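Local coordinates for protein putative dehydratase (Salmonella enterica subsp. enterica serovar Enteritidis, PDB 3TW9) that catalyses the magnesium-dependent dehydration of D-gluconate to 2-dehydro-3-deoxy-D-gluconate, though with low activity in vitro, at residues Val277-Leu285 with Met298-Glu307; Ile330-Ser340 with Ala362-Asn372. One frame throughout, in Å; residues are numbered along the deposited sequence.

Contact 1: Val277-Leu285 with Met298-Glu307; sequences VAPENIDWL and MGELFVNVNE
Met298, Pro279 and Ile282 bring together two neighbouring beta-alpha loops of the enolase-superfamily barrel: 277-285 follows strand 272-274 and leads into helix 285-291, whereas segment 298-307 runs from the end of strand 296-298 into helix 305-313. No hydrogen bond spans the two segments; apolar packing joins them. The flexible chain of Met298, bent at chi2 and chi3 (both -63°), brings its methyl against both Val277 and Ile282, with CE 3.8 Å from Val277 CG2 and 4.1 Å from Ile282 CG2. Leu285 reaches toward the root of the same chain, its CD1 3.8 Å from Met298 CG. Pro279, compact and rigid at the start of the 3-10 turn, sets its CG 3.6 Å from Leu301 CB, the two side chains crossing at about a right angle, while its CB lies at the edge of the Phe302 ring.

That ring is held between Gly299 CA, over the centre of one face, and Glu307 CB, nearer the rim of the other. Gly299 also suits its place because its backbone angles would jam a CB against the preceding carbonyl.

Polar bonds act within 298-307. Asn304 and Glu307 form a capping box: Asn304 OD1 takes Asn306 N at 2.9 Å in its carbonyl plane, and Glu307 OE1 receives a weak bond from Asn304 N. The same OE1 also takes Val303 N, almost along its C-O axis. The turn through Gly299 to Phe302 contains Glu300, a magnesium ligand. At the start of helix 305-313, Ile282 CD1 rests 3.4 Å from Glu307 O.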
loop_
_atom_site.group_PDB
_atom_site.type_symbol
_atom_site.label_atom_id
_atom_site.label_comp_id
_atom_site.label_asym_id
_atom_site.label_seq_id
_atom_site.Cartn_x
_atom_site.Cartn_y
_atom_site.Cartn_z
ATOM N N VAL C 277 1.648 13.299 -22.486
ATOM C CA VAL C 277 3.082 13.624 -22.554
ATOM C C VAL C 277 3.905 12.355 -22.464
ATOM O O VAL C 277 3.445 11.341 -21.927
ATOM C CB VAL C 277 3.540 14.656 -21.469
ATOM C CG1 VAL C 277 2.799 15.955 -21.649
ATOM C CG2 VAL C 277 3.340 14.127 -20.014
ATOM N N ALA C 278 5.126 12.432 -22.974
ATOM C CA ALA C 278 6.170 11.433 -22.732
ATOM C C ALA C 278 6.591 11.435 -21.247
ATOM O O ALA C 278 6.464 12.464 -20.563
ATOM C CB ALA C 278 7.375 11.772 -23.607
ATOM N N PRO C 279 7.130 10.304 -20.738
ATOM C CA PRO C 279 7.646 10.273 -19.373
ATOM C C PRO C 279 8.708 11.345 -19.132
ATOM O O PRO C 279 8.766 11.939 -18.044
ATOM C CB PRO C 279 8.323 8.921 -19.268
ATOM C CG PRO C 279 7.705 8.101 -20.296
ATOM C CD PRO C 279 7.279 8.988 -21.402
ATOM N N GLU C 280 9.501 11.639 -20.162
ATOM C CA GLU C 280 10.541 12.673 -20.048
ATOM C C GLU C 280 9.981 14.100 -19.904
ATOM O O GLU C 280 10.717 15.047 -19.526
ATOM C CB GLU C 280 11.463 12.614 -21.257
ATOM C CG GLU C 280 12.275 11.340 -21.303
ATOM C CD GLU C 280 11.607 10.203 -22.061
ATOM O OE1 GLU C 280 10.401 10.279 -22.414
ATOM O OE2 GLU C 280 12.293 9.197 -22.297
ATOM N N ASN C 281 8.691 14.240 -20.165
ATOM C CA ASN C 281 8.011 15.527 -20.107
ATOM C C ASN C 281 6.932 15.609 -19.035
ATOM O O ASN C 281 6.044 16.450 -19.133
ATOM C CB ASN C 281 7.395 15.895 -21.475
ATOM C CG ASN C 281 8.455 16.331 -22.490
ATOM O OD1 ASN C 281 9.476 16.930 -22.102
ATOM N ND2 ASN C 281 8.226 16.055 -23.783
ATOM N N ILE C 282 7.017 14.765 -18.002
ATOM C CA ILE C 282 5.979 14.786 -16.946
ATOM C C ILE C 282 5.933 16.120 -16.232
ATOM O O ILE C 282 4.922 16.411 -15.626
ATOM C CB ILE C 282 6.094 13.663 -15.877
ATOM C CG1 ILE C 282 7.444 13.743 -15.161
ATOM C CG2 ILE C 282 5.809 12.296 -16.495
ATOM C CD1 ILE C 282 7.539 12.864 -13.967
ATOM N N ASP C 283 6.991 16.940 -16.393
ATOM C CA ASP C 283 7.041 18.272 -15.797
ATOM C C ASP C 283 6.107 19.291 -16.482
ATOM O O ASP C 283 6.059 20.449 -16.071
ATOM C CB ASP C 283 8.488 18.778 -15.619
ATOM C CG ASP C 283 9.287 18.837 -16.928
ATOM O OD1 ASP C 283 8.764 18.524 -18.036
ATOM O OD2 ASP C 283 10.473 19.214 -16.834
ATOM N N TRP C 284 5.341 18.839 -17.488
ATOM C CA TRP C 284 4.380 19.678 -18.175
ATOM C C TRP C 284 2.967 19.489 -17.646
ATOM O O TRP C 284 2.108 20.305 -17.937
ATOM C CB TRP C 284 4.412 19.416 -19.699
ATOM C CG TRP C 284 5.531 20.101 -20.404
ATOM C CD1 TRP C 284 6.796 19.605 -20.620
ATOM C CD2 TRP C 284 5.498 21.411 -21.000
ATOM N NE1 TRP C 284 7.548 20.549 -21.314
ATOM C CE2 TRP C 284 6.764 21.651 -21.563
ATOM C CE3 TRP C 284 4.492 22.405 -21.118
ATOM C CZ2 TRP C 284 7.066 22.838 -22.271
ATOM C CZ3 TRP C 284 4.785 23.589 -21.788
ATOM C CH2 TRP C 284 6.078 23.804 -22.357
ATOM N N LEU C 285 2.741 18.419 -16.876
ATOM C CA LEU C 285 1.404 18.097 -16.403
ATOM C C LEU C 285 0.854 19.108 -15.400
ATOM O O LEU C 285 -0.358 19.279 -15.341
ATOM C CB LEU C 285 1.303 16.651 -15.882
ATOM C CG LEU C 285 1.394 15.617 -17.039
ATOM C CD1 LEU C 285 1.630 14.188 -16.498
ATOM C CD2 LEU C 285 0.088 15.726 -17.814
ATOM N N MET C 298 -1.759 8.200 -17.480
ATOM C CA MET C 298 -0.347 8.257 -17.800
ATOM C C MET C 298 0.248 6.967 -17.326
ATOM O O MET C 298 -0.132 6.440 -16.279
ATOM C CB MET C 298 0.348 9.396 -17.006
ATOM C CG MET C 298 0.299 10.768 -17.627
ATOM S SD MET C 298 1.127 10.932 -19.227
ATOM C CE MET C 298 2.847 10.554 -18.751
ATOM N N GLY C 299 1.241 6.477 -18.057
ATOM C CA GLY C 299 2.195 5.641 -17.373
ATOM C C GLY C 299 2.561 4.270 -17.880
ATOM O O GLY C 299 3.351 3.577 -17.231
ATOM N N GLU C 300 2.045 3.847 -19.030
ATOM C CA GLU C 300 2.456 2.520 -19.508
ATOM C C GLU C 300 3.991 2.430 -19.741
ATOM O O GLU C 300 4.555 1.352 -19.642
ATOM C CB GLU C 300 1.686 2.116 -20.757
ATOM C CG GLU C 300 1.980 2.966 -21.944
ATOM C CD GLU C 300 1.131 2.625 -23.160
ATOM O OE1 GLU C 300 -0.098 2.400 -23.034
ATOM O OE2 GLU C 300 1.711 2.612 -24.258
ATOM N N LEU C 301 4.631 3.568 -19.987
ATOM C CA LEU C 301 6.082 3.634 -20.146
ATOM C C LEU C 301 6.881 3.717 -18.845
ATOM O O LEU C 301 8.112 3.624 -18.868
ATOM C CB LEU C 301 6.446 4.814 -21.022
ATOM C CG LEU C 301 6.351 4.529 -22.521
ATOM C CD1 LEU C 301 6.371 5.822 -23.315
ATOM C CD2 LEU C 301 7.474 3.547 -22.964
ATOM N N PHE C 302 6.215 3.884 -17.711
ATOM C CA PHE C 302 6.941 4.102 -16.447
ATOM C C PHE C 302 7.736 2.911 -15.909
ATOM O O PHE C 302 7.283 1.771 -15.924
ATOM C CB PHE C 302 6.020 4.594 -15.319
ATOM C CG PHE C 302 5.397 5.965 -15.545
ATOM C CD1 PHE C 302 5.837 6.809 -16.550
ATOM C CD2 PHE C 302 4.376 6.414 -14.696
ATOM C CE1 PHE C 302 5.260 8.092 -16.733
ATOM C CE2 PHE C 302 3.777 7.684 -14.879
ATOM C CZ PHE C 302 4.248 8.531 -15.904
ATOM N N VAL C 303 8.939 3.213 -15.424
ATOM C CA VAL C 303 9.870 2.230 -14.843
ATOM C C VAL C 303 10.548 2.765 -13.578
ATOM O O VAL C 303 11.416 2.093 -13.008
ATOM C CB VAL C 303 11.006 1.876 -15.868
ATOM C CG1 VAL C 303 10.446 1.059 -17.052
ATOM C CG2 VAL C 303 11.663 3.145 -16.404
ATOM N N ASN C 304 10.150 3.962 -13.130
ATOM C CA ASN C 304 10.857 4.655 -12.040
ATOM C C ASN C 304 9.873 5.314 -11.076
ATOM O O ASN C 304 8.912 5.944 -11.526
ATOM C CB ASN C 304 11.792 5.722 -12.667
ATOM C CG ASN C 304 12.888 6.192 -11.741
ATOM O OD1 ASN C 304 12.630 6.758 -10.667
ATOM N ND2 ASN C 304 14.149 5.939 -12.143
ATOM N N VAL C 305 10.083 5.132 -9.763
ATOM C CA VAL C 305 9.231 5.816 -8.752
ATOM C C VAL C 305 9.181 7.340 -8.994
ATOM O O VAL C 305 8.176 8.007 -8.732
ATOM C CB VAL C 305 9.654 5.479 -7.279
ATOM C CG1 VAL C 305 11.025 6.074 -6.922
ATOM C CG2 VAL C 305 8.632 6.003 -6.293
ATOM N N ASN C 306 10.246 7.902 -9.560
ATOM C CA ASN C 306 10.298 9.344 -9.764
ATOM C C ASN C 306 9.561 9.785 -11.008
ATOM O O ASN C 306 9.475 10.985 -11.297
ATOM C CB ASN C 306 11.754 9.856 -9.739
ATOM C CG ASN C 306 12.384 9.681 -8.383
ATOM O OD1 ASN C 306 11.968 10.312 -7.416
ATOM N ND2 ASN C 306 13.366 8.781 -8.290
ATOM N N GLU C 307 9.010 8.811 -11.749
ATOM C CA GLU C 307 8.022 9.139 -12.780
ATOM C C GLU C 307 6.604 9.235 -12.231
ATOM O O GLU C 307 5.948 10.255 -12.403
ATOM C CB GLU C 307 8.101 8.144 -13.935
ATOM C CG GLU C 307 9.434 8.348 -14.717
ATOM C CD GLU C 307 9.737 7.194 -15.631
ATOM O OE1 GLU C 307 9.388 6.062 -15.248
ATOM O OE2 GLU C 307 10.332 7.415 -16.710
#

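Contact 2: Ile330-Ser340 with Ala362-Asn372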
loop_
_atom_site.group_PDB
_atom_site.type_symbol
_atom_site.label_atom_id
_atom_site.label_comp_id
_atom_site.label_asym_id
_atom_site.label_seq_id
_atom_site.Cartn_x
_atom_site.Cartn_y
_atom_site.Cartn_z
ATOM N N ILE C 330 3.718 -7.797 -8.946
ATOM C CA ILE C 330 2.565 -7.574 -8.056
ATOM C C ILE C 330 2.962 -6.804 -6.799
ATOM O O ILE C 330 2.242 -5.900 -6.373
ATOM C CB ILE C 330 1.886 -8.947 -7.717
ATOM C CG1 ILE C 330 1.148 -9.467 -8.961
ATOM C CG2 ILE C 330 0.947 -8.863 -6.488
ATOM C CD1 ILE C 330 0.652 -10.917 -8.862
ATOM N N THR C 331 4.128 -7.142 -6.229
ATOM C CA THR C 331 4.602 -6.440 -5.029
ATOM C C THR C 331 4.643 -4.910 -5.258
ATOM O O THR C 331 3.947 -4.173 -4.555
ATOM C CB THR C 331 5.929 -7.022 -4.520
ATOM O OG1 THR C 331 5.718 -8.381 -4.088
ATOM C CG2 THR C 331 6.527 -6.177 -3.368
ATOM N N PRO C 332 5.395 -4.430 -6.269
ATOM C CA PRO C 332 5.347 -2.971 -6.452
ATOM C C PRO C 332 4.044 -2.405 -6.998
ATOM O O PRO C 332 3.671 -1.279 -6.624
ATOM C CB PRO C 332 6.503 -2.703 -7.420
ATOM C CG PRO C 332 6.713 -4.022 -8.112
ATOM C CD PRO C 332 6.492 -5.033 -7.050
ATOM N N ALA C 333 3.342 -3.151 -7.860
ATOM C CA ALA C 333 2.094 -2.645 -8.444
ATOM C C ALA C 333 1.020 -2.458 -7.372
ATOM O O ALA C 333 0.262 -1.490 -7.421
ATOM C CB ALA C 333 1.583 -3.563 -9.540
ATOM N N ARG C 334 0.960 -3.381 -6.425
ATOM C CA ARG C 334 0.055 -3.304 -5.286
ATOM C C ARG C 334 0.335 -2.048 -4.455
ATOM O O ARG C 334 -0.599 -1.333 -4.055
ATOM C CB ARG C 334 0.203 -4.564 -4.414
ATOM C CG ARG C 334 -1.096 -5.173 -3.993
ATOM C CD ARG C 334 -1.680 -4.477 -2.806
ATOM N NE ARG C 334 -3.113 -4.286 -2.982
ATOM C CZ ARG C 334 -4.008 -4.234 -1.999
ATOM N NH1 ARG C 334 -3.648 -4.364 -0.728
ATOM N NH2 ARG C 334 -5.281 -4.052 -2.304
ATOM N N LYS C 335 1.611 -1.767 -4.222
ATOM C CA LYS C 335 2.015 -0.574 -3.457
ATOM C C LYS C 335 1.590 0.682 -4.183
ATOM O O LYS C 335 1.093 1.623 -3.551
ATOM C CB LYS C 335 3.516 -0.561 -3.174
ATOM C CG LYS C 335 3.916 -1.644 -2.213
ATOM C CD LYS C 335 5.383 -1.553 -1.901
ATOM C CE LYS C 335 5.791 -2.782 -1.101
ATOM N NZ LYS C 335 7.275 -2.943 -1.158
ATOM N N LEU C 336 1.734 0.661 -5.514
ATOM C CA LEU C 336 1.386 1.801 -6.339
ATOM C C LEU C 336 -0.144 1.994 -6.358
ATOM O O LEU C 336 -0.630 3.114 -6.283
ATOM C CB LEU C 336 1.935 1.575 -7.749
ATOM C CG LEU C 336 1.526 2.516 -8.888
ATOM C CD1 LEU C 336 1.748 3.983 -8.513
ATOM C CD2 LEU C 336 2.372 2.141 -10.086
ATOM N N ALA C 337 -0.885 0.893 -6.450
ATOM C CA ALA C 337 -2.362 0.928 -6.408
ATOM C C ALA C 337 -2.836 1.579 -5.102
ATOM O O ALA C 337 -3.709 2.436 -5.105
ATOM C CB ALA C 337 -2.920 -0.495 -6.509
ATOM N N VAL C 338 -2.220 1.177 -3.996
ATOM C CA VAL C 338 -2.490 1.759 -2.670
ATOM C C VAL C 338 -2.081 3.238 -2.581
ATOM O O VAL C 338 -2.839 4.065 -2.069
ATOM C CB VAL C 338 -1.794 0.923 -1.534
ATOM C CG1 VAL C 338 -1.774 1.698 -0.217
ATOM C CG2 VAL C 338 -2.469 -0.448 -1.362
ATOM N N TYR C 339 -0.908 3.589 -3.118
ATOM C CA TYR C 339 -0.447 4.993 -3.086
ATOM C C TYR C 339 -1.453 5.843 -3.898
ATOM O O TYR C 339 -1.880 6.891 -3.466
ATOM C CB TYR C 339 0.986 5.109 -3.667
ATOM C CG TYR C 339 1.707 6.378 -3.222
ATOM C CD1 TYR C 339 2.456 6.376 -2.071
ATOM C CD2 TYR C 339 1.618 7.564 -3.958
ATOM C CE1 TYR C 339 3.096 7.524 -1.624
ATOM C CE2 TYR C 339 2.274 8.734 -3.531
ATOM C CZ TYR C 339 3.021 8.685 -2.354
ATOM O OH TYR C 339 3.674 9.800 -1.855
ATOM N N SER C 340 -1.881 5.308 -5.034
ATOM C CA SER C 340 -2.939 5.904 -5.858
ATOM C C SER C 340 -4.276 6.057 -5.107
ATOM O O SER C 340 -4.890 7.151 -5.132
ATOM C CB SER C 340 -3.068 5.090 -7.147
ATOM O OG SER C 340 -1.866 5.233 -7.894
ATOM N N ALA C 362 -2.440 -11.455 -13.604
ATOM C CA ALA C 362 -1.877 -10.609 -12.546
ATOM C C ALA C 362 -2.591 -9.254 -12.467
ATOM O O ALA C 362 -2.996 -8.871 -11.363
ATOM C CB ALA C 362 -0.395 -10.389 -12.761
ATOM N N ASN C 363 -2.764 -8.576 -13.617
ATOM C CA ASN C 363 -3.557 -7.305 -13.713
ATOM C C ASN C 363 -4.893 -7.481 -13.041
ATOM O O ASN C 363 -5.333 -6.630 -12.303
ATOM C CB ASN C 363 -3.886 -6.885 -15.149
ATOM C CG ASN C 363 -2.684 -6.340 -15.947
ATOM O OD1 ASN C 363 -1.565 -6.172 -15.440
ATOM N ND2 ASN C 363 -2.935 -6.055 -17.214
ATOM N N MET C 364 -5.560 -8.599 -13.330
ATOM C CA MET C 364 -6.943 -8.767 -12.904
ATOM C C MET C 364 -7.082 -9.124 -11.431
ATOM O O MET C 364 -8.034 -8.712 -10.794
ATOM C CB MET C 364 -7.664 -9.755 -13.834
ATOM C CG MET C 364 -7.892 -9.157 -15.219
ATOM S SD MET C 364 -8.658 -10.367 -16.322
ATOM C CE MET C 364 -8.840 -9.370 -17.808
ATOM N N HIS C 365 -6.126 -9.873 -10.881
ATOM C CA HIS C 365 -6.069 -10.090 -9.422
ATOM C C HIS C 365 -5.840 -8.800 -8.638
ATOM O O HIS C 365 -6.435 -8.589 -7.581
ATOM C CB HIS C 365 -5.009 -11.127 -9.037
ATOM C CG HIS C 365 -5.427 -12.534 -9.328
ATOM N ND1 HIS C 365 -5.990 -13.354 -8.380
ATOM C CD2 HIS C 365 -5.402 -13.256 -10.476
ATOM C CE1 HIS C 365 -6.282 -14.523 -8.921
ATOM N NE2 HIS C 365 -5.943 -14.487 -10.194
ATOM N N LEU C 366 -4.966 -7.947 -9.163
ATOM C CA LEU C 366 -4.862 -6.586 -8.626
ATOM C C LEU C 366 -6.206 -5.859 -8.765
ATOM O O LEU C 366 -6.702 -5.292 -7.789
ATOM C CB LEU C 366 -3.749 -5.836 -9.350
ATOM C CG LEU C 366 -2.325 -6.323 -9.034
ATOM C CD1 LEU C 366 -1.389 -5.811 -10.084
ATOM C CD2 LEU C 366 -1.843 -5.889 -7.647
ATOM N N ASP C 367 -6.798 -5.899 -9.957
ATOM C CA ASP C 367 -8.041 -5.181 -10.255
ATOM C C ASP C 367 -9.149 -5.572 -9.263
ATOM O O ASP C 367 -9.865 -4.717 -8.767
ATOM C CB ASP C 367 -8.546 -5.571 -11.644
ATOM C CG ASP C 367 -7.746 -4.971 -12.754
ATOM O OD1 ASP C 367 -7.075 -3.913 -12.554
ATOM O OD2 ASP C 367 -7.805 -5.541 -13.859
ATOM N N LEU C 368 -9.298 -6.873 -9.009
ATOM C CA LEU C 368 -10.387 -7.368 -8.151
ATOM C C LEU C 368 -10.208 -6.969 -6.693
ATOM O O LEU C 368 -11.197 -6.824 -5.953
ATOM C CB LEU C 368 -10.526 -8.901 -8.293
ATOM C CG LEU C 368 -11.882 -9.600 -8.313
ATOM C CD1 LEU C 368 -12.919 -8.951 -9.250
ATOM C CD2 LEU C 368 -11.680 -11.069 -8.673
ATOM N N SER C 369 -8.957 -6.745 -6.276
ATOM C CA SER C 369 -8.667 -6.437 -4.885
ATOM C C SER C 369 -8.404 -4.952 -4.575
ATOM O O SER C 369 -8.084 -4.630 -3.440
ATOM C CB SER C 369 -7.488 -7.281 -4.376
ATOM O OG SER C 369 -6.360 -7.074 -5.201
ATOM N N SER C 370 -8.497 -4.066 -5.570
ATOM C CA SER C 370 -8.267 -2.634 -5.343
ATOM C C SER C 370 -9.602 -1.910 -5.265
ATOM O O SER C 370 -10.400 -1.994 -6.192
ATOM C CB SER C 370 -7.420 -1.991 -6.477
ATOM O OG SER C 370 -6.111 -2.565 -6.542
ATOM N N PRO C 371 -9.841 -1.157 -4.168
ATOM C CA PRO C 371 -11.045 -0.311 -4.131
ATOM C C PRO C 371 -11.026 0.739 -5.231
ATOM O O PRO C 371 -12.069 1.074 -5.791
ATOM C CB PRO C 371 -10.959 0.379 -2.757
ATOM C CG PRO C 371 -10.087 -0.450 -1.973
ATOM C CD PRO C 371 -9.115 -1.122 -2.892
ATOM N N ASN C 372 -9.825 1.226 -5.553
ATOM C CA ASN C 372 -9.648 2.283 -6.549
ATOM C C ASN C 372 -9.355 1.762 -7.941
ATOM O O ASN C 372 -8.717 2.460 -8.760
ATOM C CB ASN C 372 -8.522 3.252 -6.105
ATOM C CG ASN C 372 -7.184 2.546 -5.995
ATOM O OD1 ASN C 372 -7.105 1.457 -5.457
ATOM N ND2 ASN C 372 -6.136 3.158 -6.505
HETATM O O HOH W 1 -4.760 -4.886 -5.471
HETATM O O HOH W 2 -7.214 -3.459 -0.801
#
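Helices 330-340 and 362-369 run side by side in the same direction, their segment axes 33° apart and 10.8 Å distant at closest approach. They are consecutive helices on the outside of the barrel domain, with strand 346-347 between them in the chain, as in the beta-alpha barrel of the enolase superfamily. The CA atoms of Arg334 and Leu366 lie 6.8 Å apart; further on, segment 362-372 leads to Asn372, beside Ala337 and Ser340.

Leu366 fills the middle with its two branches: CD1 lies 3.8 Å from Ala333 CB, small enough to accept it, and CD2 reaches the aliphatic part of Arg334 at CG. Ala337, equally small, lies beside Ser370 OG, and Ile330 CD1 meets Ala362 CB at the N-terminal end. Arg334, bent at chi2 and chi3, carries its guanidinium to the C-terminal end of helix 362-369. One water accepts from Arg334 NE and donates to Ser369 OG at 2.7 Å; a second lies in the guanidinium plane, at its edge.

Asn372 supplies a direct hydrogen bond: ND2 gives to Ala337 O at 2.9 Å, with the acceptor tilted 27° from the amide plane. ND2 also bonds Val345 O.

Around this pair, helix 305-313 packs on Leu336 and Ser340, helix 93-101 borders Pro332 and Lys335, Tyr339 stacks on Tyr339 of the second subunit, and strand 147-152 packs against Met364 and Leu368.

Contacts 1 and 2 follow one another along the chain within the same barrel domain; their centres are 19 Å apart and their nearest atoms about 7 Å, without touching. Helix 305-313 connects them structurally: it begins in contact 1, where its Leu311 meets Ile282 and Leu285, and its Trp308 and Ile312 pack against helix 330-342 of contact 2. Contact 1 is the nearer to the chemistry. It includes Glu300, which binds magnesium as Asp248 and Glu274 do, and Leu301 comes about 6 Å, side chain to side chain, from His250, probably a proton donor or acceptor. In contact 2, the side chain of Ala333 is about 10 Å from that of the substrate-binding residue His350, whose carbonyl accepts from Asn363.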